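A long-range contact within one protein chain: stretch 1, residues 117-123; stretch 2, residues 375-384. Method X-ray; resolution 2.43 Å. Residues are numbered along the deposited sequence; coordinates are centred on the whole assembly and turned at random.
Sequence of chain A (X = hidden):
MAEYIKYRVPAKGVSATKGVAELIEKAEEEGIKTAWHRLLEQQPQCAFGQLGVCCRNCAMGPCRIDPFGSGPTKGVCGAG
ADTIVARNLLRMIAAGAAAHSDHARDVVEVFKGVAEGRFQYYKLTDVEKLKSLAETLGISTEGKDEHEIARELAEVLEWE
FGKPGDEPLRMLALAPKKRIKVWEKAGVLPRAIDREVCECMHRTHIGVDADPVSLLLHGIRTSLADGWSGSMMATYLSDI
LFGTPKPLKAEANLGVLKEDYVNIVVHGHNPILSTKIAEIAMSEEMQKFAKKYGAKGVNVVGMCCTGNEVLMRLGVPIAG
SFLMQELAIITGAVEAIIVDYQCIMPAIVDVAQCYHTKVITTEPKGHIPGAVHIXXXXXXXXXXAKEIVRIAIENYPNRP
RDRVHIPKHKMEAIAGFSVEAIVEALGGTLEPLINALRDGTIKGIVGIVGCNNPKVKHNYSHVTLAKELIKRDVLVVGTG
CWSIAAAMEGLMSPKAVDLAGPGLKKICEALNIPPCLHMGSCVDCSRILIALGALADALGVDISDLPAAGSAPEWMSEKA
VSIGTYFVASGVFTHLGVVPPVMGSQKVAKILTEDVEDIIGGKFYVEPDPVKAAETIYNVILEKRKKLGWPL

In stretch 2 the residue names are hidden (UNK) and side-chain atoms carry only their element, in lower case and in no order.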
# COMPACT_ATOMS: atom_id res chain seq x y z
N GLY A 117 -4.49 -5.58 32.50
CA GLY A 117 -3.92 -5.01 33.70
C GLY A 117 -2.46 -4.63 33.60
O GLY A 117 -1.75 -4.67 34.61
N ARG A 118 -1.99 -4.26 32.42
CA ARG A 118 -0.57 -3.97 32.19
C ARG A 118 -0.26 -2.48 32.19
O ARG A 118 0.71 -2.05 32.83
CB ARG A 118 -0.12 -4.61 30.87
CG ARG A 118 -0.04 -6.13 30.92
CD ARG A 118 0.77 -6.70 29.77
NE ARG A 118 -0.09 -7.14 28.66
CZ ARG A 118 -0.16 -6.52 27.49
NH1 ARG A 118 0.58 -5.45 27.25
NH2 ARG A 118 -0.97 -6.99 26.54
N PHE A 119 -1.05 -1.67 31.49
CA PHE A 119 -0.82 -0.23 31.39
C PHE A 119 -1.68 0.47 32.44
O PHE A 119 -2.74 1.01 32.15
CB PHE A 119 -1.12 0.28 29.99
CG PHE A 119 -0.35 -0.41 28.91
CD1 PHE A 119 1.00 -0.68 29.06
CD2 PHE A 119 -0.98 -0.78 27.73
CE1 PHE A 119 1.71 -1.31 28.05
CE2 PHE A 119 -0.27 -1.41 26.72
CZ PHE A 119 1.07 -1.68 26.88
N GLN A 120 -1.19 0.46 33.68
CA GLN A 120 -1.98 1.05 34.76
C GLN A 120 -2.03 2.57 34.71
O GLN A 120 -2.72 3.17 35.54
CB GLN A 120 -1.44 0.60 36.12
CG GLN A 120 -1.18 -0.90 36.21
CD GLN A 120 -2.06 -1.58 37.24
OE1 GLN A 120 -1.90 -1.38 38.45
NE2 GLN A 120 -3.01 -2.38 36.77
N TYR A 121 -1.34 3.21 33.77
CA TYR A 121 -1.51 4.64 33.55
C TYR A 121 -2.74 4.95 32.71
O TYR A 121 -3.01 6.13 32.45
CB TYR A 121 -0.27 5.23 32.89
CG TYR A 121 0.90 5.38 33.82
CD1 TYR A 121 0.80 6.14 34.98
CD2 TYR A 121 2.11 4.76 33.55
CE1 TYR A 121 1.87 6.28 35.84
CE2 TYR A 121 3.19 4.89 34.41
CZ TYR A 121 3.07 5.65 35.55
OH TYR A 121 4.14 5.79 36.40
N TYR A 122 -3.50 3.94 32.29
CA TYR A 122 -4.69 4.13 31.48
C TYR A 122 -5.85 3.35 32.09
O TYR A 122 -5.67 2.23 32.58
CB TYR A 122 -4.46 3.70 30.03
CG TYR A 122 -3.42 4.53 29.32
CD1 TYR A 122 -3.77 5.67 28.62
CD2 TYR A 122 -2.07 4.17 29.35
CE1 TYR A 122 -2.82 6.43 27.97
CE2 TYR A 122 -1.12 4.92 28.71
CZ TYR A 122 -1.50 6.06 28.01
OH TYR A 122 -0.55 6.82 27.36
N LYS A 123 -7.03 3.95 32.07
CA LYS A 123 -8.22 3.44 32.72
C LYS A 123 -9.23 2.95 31.68
O LYS A 123 -9.11 3.21 30.48
CB LYS A 123 -8.87 4.52 33.60
CG LYS A 123 -8.16 4.79 34.91
CD LYS A 123 -7.34 6.07 34.85
CE LYS A 123 -6.00 5.90 35.55
NZ LYS A 123 -5.12 7.09 35.35
N UNK A 375 11.13 8.45 22.47
CA UNK A 375 10.11 7.48 22.08
C UNK A 375 9.13 7.23 23.22
O UNK A 375 9.53 6.97 24.36
c UNK A 375 10.60 4.52 19.75
o UNK A 375 11.26 5.18 18.92
c UNK A 375 10.77 6.17 21.66
c UNK A 375 9.86 5.26 20.85
o UNK A 375 10.51 3.28 19.70
N UNK A 376 7.84 7.31 22.89
CA UNK A 376 6.78 7.12 23.87
C UNK A 376 6.33 5.67 23.89
O UNK A 376 6.22 5.02 22.84
c UNK A 376 5.60 8.04 23.54
c UNK A 376 2.65 8.31 26.63
c UNK A 376 3.79 9.08 26.69
c UNK A 376 4.74 8.99 25.69
c UNK A 376 4.57 8.13 24.62
c UNK A 376 2.46 7.45 25.57
c UNK A 376 3.41 7.36 24.57
N UNK A 377 6.07 5.16 25.09
CA UNK A 377 5.51 3.83 25.27
C UNK A 377 4.52 3.87 26.42
O UNK A 377 4.65 4.69 27.33
c UNK A 377 6.60 2.77 25.52
o UNK A 377 7.45 4.03 27.37
n UNK A 377 7.55 1.79 27.52
c UNK A 377 7.24 2.92 26.89
N UNK A 378 3.53 2.98 26.37
CA UNK A 378 2.41 3.07 27.30
C UNK A 378 2.83 2.77 28.74
O UNK A 378 2.35 3.42 29.67
c UNK A 378 1.29 2.11 26.87
N UNK A 379 3.74 1.81 28.93
CA UNK A 379 4.03 1.34 30.28
C UNK A 379 4.73 2.39 31.13
O UNK A 379 4.50 2.44 32.35
c UNK A 379 5.52 -2.10 31.37
c UNK A 379 4.87 0.06 30.22
o UNK A 379 6.50 -2.08 32.14
o UNK A 379 5.26 -3.05 30.61
c UNK A 379 4.59 -0.90 31.37
N UNK A 380 5.57 3.23 30.53
CA UNK A 380 6.26 4.30 31.24
C UNK A 380 5.74 5.67 30.81
O UNK A 380 6.49 6.64 30.75
c UNK A 380 8.87 1.58 33.64
c UNK A 380 8.41 2.92 33.10
c UNK A 380 8.40 2.94 31.57
n UNK A 380 8.79 1.52 35.13
c UNK A 380 7.77 4.21 31.03
N UNK A 381 4.43 5.75 30.53
CA UNK A 381 3.86 6.92 29.88
C UNK A 381 4.09 8.19 30.70
O UNK A 381 4.53 9.21 30.17
c UNK A 381 2.36 6.71 29.65
N UNK A 382 3.78 8.14 32.00
CA UNK A 382 3.88 9.33 32.83
C UNK A 382 5.32 9.81 32.95
O UNK A 382 5.58 11.02 32.97
o UNK A 382 1.06 8.84 33.33
c UNK A 382 1.77 9.32 34.24
c UNK A 382 3.27 9.07 34.21
o UNK A 382 1.30 10.00 35.17
N UNK A 383 6.28 8.88 33.03
CA UNK A 383 7.68 9.27 33.14
C UNK A 383 8.16 9.97 31.87
O UNK A 383 8.84 11.00 31.93
o UNK A 383 6.38 6.46 34.38
c UNK A 383 8.54 8.05 33.45
c UNK A 383 8.43 7.56 34.88
o UNK A 383 7.69 5.52 35.86
c UNK A 383 7.43 6.43 35.05
N UNK A 384 7.81 9.42 30.70
CA UNK A 384 8.20 10.04 29.44
C UNK A 384 7.54 11.41 29.29
O UNK A 384 8.17 12.37 28.83
c UNK A 384 8.36 7.69 28.51
c UNK A 384 7.85 9.12 28.25
c UNK A 384 8.43 9.66 26.96
c UNK A 384 9.84 7.52 28.29

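Position 375 carries three carbons in a row, the third bearing two oxygens, and it stays out of reach of stretch 1. A carboxylate on two methylenes makes it Glu 375.

Position 376 has one carbon followed by a ring of six carbons with no heteroatom. The ring turns its edge to Tyr 122, whose OH lies near the ring plane. This is Phe 376, and its CE2 is 3.6 Å from Tyr 122 OH.

At 377 two carbons are present, the second carrying one oxygen and one nitrogen: a short amide, touching nothing on stretch 1. It is Asn 377.

Position 378 has a single side-chain carbon, pointing toward stretch 1. That carbon sits almost squarely over the Phe 119 ring, 3.5 Å from the ring centroid to CB and 7° off the normal, a CH-pi contact; Tyr 122 CE2 is 4.1 Å from the same CB. One carbon and nothing beyond means Ala 378.

Position 379 again shows three carbons with two oxygens on the third. It points sideways, and its CB lies 4.1 Å from Phe 119 CE1, while its backbone O comes 3.5 Å from Tyr 121 CE2, at the edge of that ring. The residue is Glu 379; its CA and that of Phe 119 are 5.2 Å apart, the closest backbone approach in the register.

Four carbons in a row ending in nitrogen mark position 380. The side chain points away, and stretch 1 meets just its backbone, with CA 4.5 Å from Tyr 121 CE2. It is Lys 380, the N-cap residue of the helix that follows.

Position 381 has one side-chain carbon, directed toward stretch 1, with CB 3.7 Å from Tyr 122 OH and 4.4 Å from Tyr 121 CD2. It is Ala 381, buried, and its N donates to Ala 378 O at 3.2 Å within a type I turn.

At 382 there are two carbons, the second carrying two oxygens. CB lies over one face of the Tyr 121 ring, 3.8 Å from its centroid. This short carboxylate is Asp 382; its OD1 approaches Tyr 121 CD1 to 3.2 Å and is hydrogen-bonded elsewhere in the structure.

Position 383 has three carbons and two terminal oxygens. It starts sideways, but its end comes nearer: this is Glu 383, with OE2 3.1 Å from Tyr 121 OH.

Position 384 holds four carbons, forked at the first, one arm two carbons long, and it makes no contact with stretch 1. It is Ile 384, whose N donates to Lys 380 O at 3.1 Å.

The rule is rings against small groups. Two type I turns meet: Phe 119 to Tyr 122, closed by Tyr 122 N to Phe 119 O at 3.0 Å, and Ala 378 to Ala 381. Three aromatic side chains pack on the second turn and the helix start, where alanine methyls and backbone let the rings come close. No clear hydrogen bond crosses; packing carries the contact.

Stretch 2, residues 375-384: EFNAEKADEI
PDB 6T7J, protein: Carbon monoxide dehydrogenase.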